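Local coordinates for oxidized polyvinyl alcohol hydrolase (Pseudomonas sp. VM15C, PDB 3WWC), which hydrolyses beta-diketones, including 4,6-nonanedione and oxidized polyvinyl alcohol in the second step of polyvinyl alcohol breakdown, at residues 133-144 with 232-240. The protein carries 1 engineered substitution. Residues are numbered along the deposited sequence; the frame is centred on the assembly and turned at random.
Sequences RAADPSGEHWKN and QGRVGPYPL
The carbonyl oxygen of Lys143 is gripped twice from the 232-240 loop: Tyr238 N donates to it at 2.9 Å, and the CA-H of Pro237 adds a CH···O contact. One residue on, the Asn144 amide reaches back across, ND2 to Tyr238 O at 2.9 Å, while its OD1 and Pro239 O share a water. Lys143 and Tyr238 run side by side in the same direction, CG of the lysine 4.0 Å from CB of the tyrosine; beyond that the lysine pairs with Glu140 through NZ and OE1, and the tyrosine hydroxyl bonds Asp209 O. Arg133 N bonds Arg234 O at 3.0 Å, and Arg234 NH1 returns a bond to Arg133 O, also using Asn125 OD1. In this alpha/beta-hydrolase fold, the contact joins the loop between strand 96-100 and helix 148-160, with its 3-10 segment 137-143, to the loop leading into strand 247-253, whose type I turn spans Gly233 to Gly236. Arg234 bends at chi3 (-75°), bringing its guanidinium round to Arg133 O with Ala135 CB over one face; its side chain passes about 5 Å from a bound butanoic acid. The Arg133 guanidinium stands nearly perpendicular to that of Arg234 (85° between the planes), with Arg234 CG 3.9 Å above its centre and Lys143 CE over the rim of the opposite face. Arg133 NE donates to a water at 2.8 Å that also donates to Gly233 O and Gly236 O, and Arg133 NH2 to Gly211 O. An alanine in place of Arg234 would probably uncover one face of the Arg133 guanidinium and leave Arg133 O and Asn125 OD1 without their shared donor. A second water lies within hydrogen-bonding reach of Trp142 O and Gly236 O.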
loop_
_atom_site.group_PDB
_atom_site.type_symbol
_atom_site.label_atom_id
_atom_site.label_comp_id
_atom_site.label_asym_id
_atom_site.label_seq_id
_atom_site.Cartn_x
_atom_site.Cartn_y
_atom_site.Cartn_z
ATOM N N ARG A 133 10.288 -9.288 -3.414
ATOM C CA ARG A 133 11.556 -10.021 -3.491
ATOM C C ARG A 133 12.290 -9.641 -4.754
ATOM O O ARG A 133 11.675 -9.335 -5.773
ATOM C CB ARG A 133 11.277 -11.532 -3.430
ATOM C CG ARG A 133 10.516 -12.089 -4.639
ATOM C CD ARG A 133 10.279 -13.577 -4.429
ATOM N NE ARG A 133 9.328 -14.185 -5.344
ATOM C CZ ARG A 133 9.687 -14.880 -6.424
ATOM N NH1 ARG A 133 10.980 -15.021 -6.715
ATOM N NH2 ARG A 133 8.759 -15.477 -7.171
ATOM N N ALA A 134 13.614 -9.617 -4.663
ATOM C CA ALA A 134 14.455 -9.294 -5.791
ATOM C C ALA A 134 14.344 -10.380 -6.856
ATOM O O ALA A 134 13.924 -11.486 -6.576
ATOM C CB ALA A 134 15.906 -9.180 -5.312
ATOM N N ALA A 135 14.746 -10.041 -8.084
ATOM C CA ALA A 135 14.668 -10.960 -9.223
ATOM C C ALA A 135 15.720 -12.043 -9.215
ATOM O O ALA A 135 15.548 -13.064 -9.874
ATOM C CB ALA A 135 14.783 -10.180 -10.481
ATOM N N ASP A 136 16.797 -11.841 -8.467
ATOM C CA ASP A 136 17.856 -12.870 -8.418
ATOM C C ASP A 136 17.621 -13.801 -7.238
ATOM O O ASP A 136 16.793 -13.532 -6.361
ATOM C CB ASP A 136 19.195 -12.167 -8.291
ATOM C CG ASP A 136 19.303 -11.377 -7.026
ATOM O OD1 ASP A 136 19.767 -11.952 -6.032
ATOM O OD2 ASP A 136 18.917 -10.188 -7.030
ATOM N N PRO A 137 18.402 -14.876 -7.119
ATOM C CA PRO A 137 18.219 -15.816 -6.026
ATOM C C PRO A 137 18.284 -15.315 -4.603
ATOM O O PRO A 137 17.805 -16.002 -3.723
ATOM C CB PRO A 137 19.263 -16.905 -6.321
ATOM C CG PRO A 137 19.307 -16.868 -7.813
ATOM C CD PRO A 137 19.340 -15.397 -8.128
ATOM N N SER A 138 18.863 -14.146 -4.363
ATOM C CA SER A 138 18.889 -13.663 -2.990
ATOM C C SER A 138 17.478 -13.349 -2.538
ATOM O O SER A 138 17.230 -13.209 -1.333
ATOM C CB SER A 138 19.767 -12.424 -2.861
ATOM O OG SER A 138 19.270 -11.307 -3.588
ATOM N N GLY A 139 16.538 -13.242 -3.468
ATOM C CA GLY A 139 15.147 -12.968 -3.052
ATOM C C GLY A 139 14.348 -14.183 -2.616
ATOM O O GLY A 139 13.235 -14.079 -2.121
ATOM N N GLU A 140 14.932 -15.373 -2.799
ATOM C CA GLU A 140 14.216 -16.592 -2.499
ATOM C C GLU A 140 13.575 -16.637 -1.139
ATOM O O GLU A 140 12.406 -17.074 -0.999
ATOM C CB GLU A 140 15.197 -17.765 -2.660
ATOM C CG GLU A 140 14.618 -19.150 -2.391
ATOM C CD GLU A 140 13.696 -19.642 -3.493
ATOM O OE1 GLU A 140 13.618 -19.036 -4.600
ATOM O OE2 GLU A 140 13.031 -20.671 -3.216
ATOM N N HIS A 141 14.313 -16.199 -0.129
ATOM C CA HIS A 141 13.790 -16.286 1.227
ATOM C C HIS A 141 12.506 -15.495 1.435
ATOM O O HIS A 141 11.663 -15.862 2.231
ATOM C CB HIS A 141 14.811 -15.802 2.267
ATOM C CG HIS A 141 14.249 -15.805 3.652
ATOM N ND1 HIS A 141 13.641 -16.924 4.192
ATOM C CD2 HIS A 141 14.118 -14.823 4.574
ATOM C CE1 HIS A 141 13.149 -16.629 5.382
ATOM N NE2 HIS A 141 13.422 -15.362 5.639
ATOM N N TRP A 142 12.369 -14.399 0.705
ATOM C CA TRP A 142 11.192 -13.567 0.871
ATOM C C TRP A 142 9.983 -14.119 0.175
ATOM O O TRP A 142 8.917 -13.509 0.210
ATOM C CB TRP A 142 11.521 -12.126 0.433
ATOM C CG TRP A 142 12.744 -11.614 1.185
ATOM C CD1 TRP A 142 13.907 -11.156 0.622
ATOM C CD2 TRP A 142 12.918 -11.477 2.622
ATOM N NE1 TRP A 142 14.788 -10.730 1.599
ATOM C CE2 TRP A 142 14.203 -10.919 2.833
ATOM C CE3 TRP A 142 12.098 -11.747 3.731
ATOM C CZ2 TRP A 142 14.699 -10.624 4.127
ATOM C CZ3 TRP A 142 12.573 -11.447 5.003
ATOM C CH2 TRP A 142 13.880 -10.887 5.191
ATOM N N LYS A 143 10.110 -15.286 -0.460
ATOM C CA LYS A 143 8.934 -15.916 -1.052
ATOM C C LYS A 143 7.923 -16.255 0.030
ATOM O O LYS A 143 6.745 -16.286 -0.242
ATOM C CB LYS A 143 9.273 -17.225 -1.777
ATOM C CG LYS A 143 9.888 -16.989 -3.072
ATOM C CD LYS A 143 10.265 -18.348 -3.704
ATOM C CE LYS A 143 10.609 -18.175 -5.150
ATOM N NZ LYS A 143 10.866 -19.554 -5.692
ATOM N N ASN A 144 8.341 -16.518 1.264
ATOM C CA ASN A 144 7.278 -16.804 2.207
ATOM C C ASN A 144 7.539 -16.233 3.594
ATOM O O ASN A 144 7.123 -16.795 4.606
ATOM C CB ASN A 144 6.938 -18.321 2.234
ATOM C CG ASN A 144 6.052 -18.779 1.003
ATOM O OD1 ASN A 144 4.840 -18.533 0.948
ATOM N ND2 ASN A 144 6.691 -19.442 0.023
ATOM N N GLN A 232 0.814 -14.465 -10.604
ATOM C CA GLN A 232 1.697 -14.502 -9.433
ATOM C C GLN A 232 2.560 -13.250 -9.482
ATOM O O GLN A 232 2.659 -12.587 -10.507
ATOM C CB GLN A 232 2.608 -15.730 -9.520
ATOM C CG GLN A 232 1.817 -17.042 -9.558
ATOM C CD GLN A 232 1.064 -17.277 -8.279
ATOM O OE1 GLN A 232 1.607 -17.084 -7.190
ATOM N NE2 GLN A 232 -0.190 -17.665 -8.389
ATOM N N GLY A 233 3.179 -12.887 -8.360
ATOM C CA GLY A 233 4.085 -11.734 -8.384
ATOM C C GLY A 233 5.045 -11.698 -7.201
ATOM O O GLY A 233 4.732 -12.199 -6.116
ATOM N N ARG A 234 6.182 -11.025 -7.414
ATOM C CA ARG A 234 7.212 -10.894 -6.398
ATOM C C ARG A 234 6.759 -10.023 -5.249
ATOM O O ARG A 234 7.446 -9.987 -4.227
ATOM C CB ARG A 234 8.510 -10.338 -7.023
ATOM C CG ARG A 234 9.097 -11.316 -8.045
ATOM C CD ARG A 234 10.445 -10.872 -8.557
ATOM N NE ARG A 234 10.293 -9.770 -9.511
ATOM C CZ ARG A 234 10.907 -8.592 -9.478
ATOM N NH1 ARG A 234 11.742 -8.261 -8.507
ATOM N NH2 ARG A 234 10.715 -7.729 -10.482
ATOM N N VAL A 235 5.646 -9.280 -5.390
ATOM C CA VAL A 235 5.149 -8.454 -4.275
ATOM C C VAL A 235 4.641 -9.330 -3.133
ATOM O O VAL A 235 4.662 -8.912 -1.959
ATOM C CB VAL A 235 3.987 -7.528 -4.773
ATOM C CG1 VAL A 235 2.710 -8.353 -5.106
ATOM C CG2 VAL A 235 3.647 -6.477 -3.705
ATOM N N GLY A 236 4.241 -10.568 -3.432
ATOM C CA GLY A 236 3.608 -11.374 -2.386
ATOM C C GLY A 236 4.252 -12.709 -2.135
ATOM O O GLY A 236 5.376 -12.945 -2.518
ATOM N N PRO A 237 3.558 -13.542 -1.391
ATOM C CA PRO A 237 4.050 -14.886 -1.092
ATOM C C PRO A 237 4.112 -15.602 -2.451
ATOM O O PRO A 237 3.420 -15.210 -3.391
ATOM C CB PRO A 237 2.887 -15.477 -0.261
ATOM C CG PRO A 237 2.185 -14.314 0.304
ATOM C CD PRO A 237 2.242 -13.273 -0.762
ATOM N N TYR A 238 4.954 -16.623 -2.561
ATOM C CA TYR A 238 4.925 -17.506 -3.742
ATOM C C TYR A 238 4.625 -18.975 -3.314
ATOM O O TYR A 238 5.355 -19.550 -2.502
ATOM C CB TYR A 238 6.232 -17.556 -4.518
ATOM C CG TYR A 238 6.060 -18.541 -5.651
ATOM C CD1 TYR A 238 5.243 -18.241 -6.736
ATOM C CD2 TYR A 238 6.576 -19.839 -5.543
ATOM C CE1 TYR A 238 4.918 -19.212 -7.685
ATOM C CE2 TYR A 238 6.263 -20.807 -6.481
ATOM C CZ TYR A 238 5.434 -20.485 -7.548
ATOM O OH TYR A 238 5.130 -21.426 -8.507
ATOM N N PRO A 239 3.506 -19.539 -3.765
ATOM C CA PRO A 239 2.472 -18.933 -4.622
ATOM C C PRO A 239 1.638 -17.986 -3.771
ATOM O O PRO A 239 1.742 -17.994 -2.534
ATOM C CB PRO A 239 1.632 -20.128 -5.090
ATOM C CG PRO A 239 1.833 -21.133 -4.002
ATOM C CD PRO A 239 3.233 -20.980 -3.544
ATOM N N LEU A 240 0.807 -17.178 -4.429
ATOM C CA LEU A 240 -0.082 -16.252 -3.721
ATOM C C LEU A 240 -1.019 -17.131 -2.907
ATOM O O LEU A 240 -1.308 -18.282 -3.279
ATOM C CB LEU A 240 -0.899 -15.427 -4.725
ATOM C CG LEU A 240 -0.059 -14.456 -5.553
ATOM C CD1 LEU A 240 -0.992 -13.820 -6.599
ATOM C CD2 LEU A 240 0.536 -13.375 -4.676
HETATM O O HOH W 1 6.542 -14.049 -4.817
HETATM O O HOH W 2 8.053 -12.089 -2.082
HETATM O O HOH W 3 2.511 -19.445 -0.333
#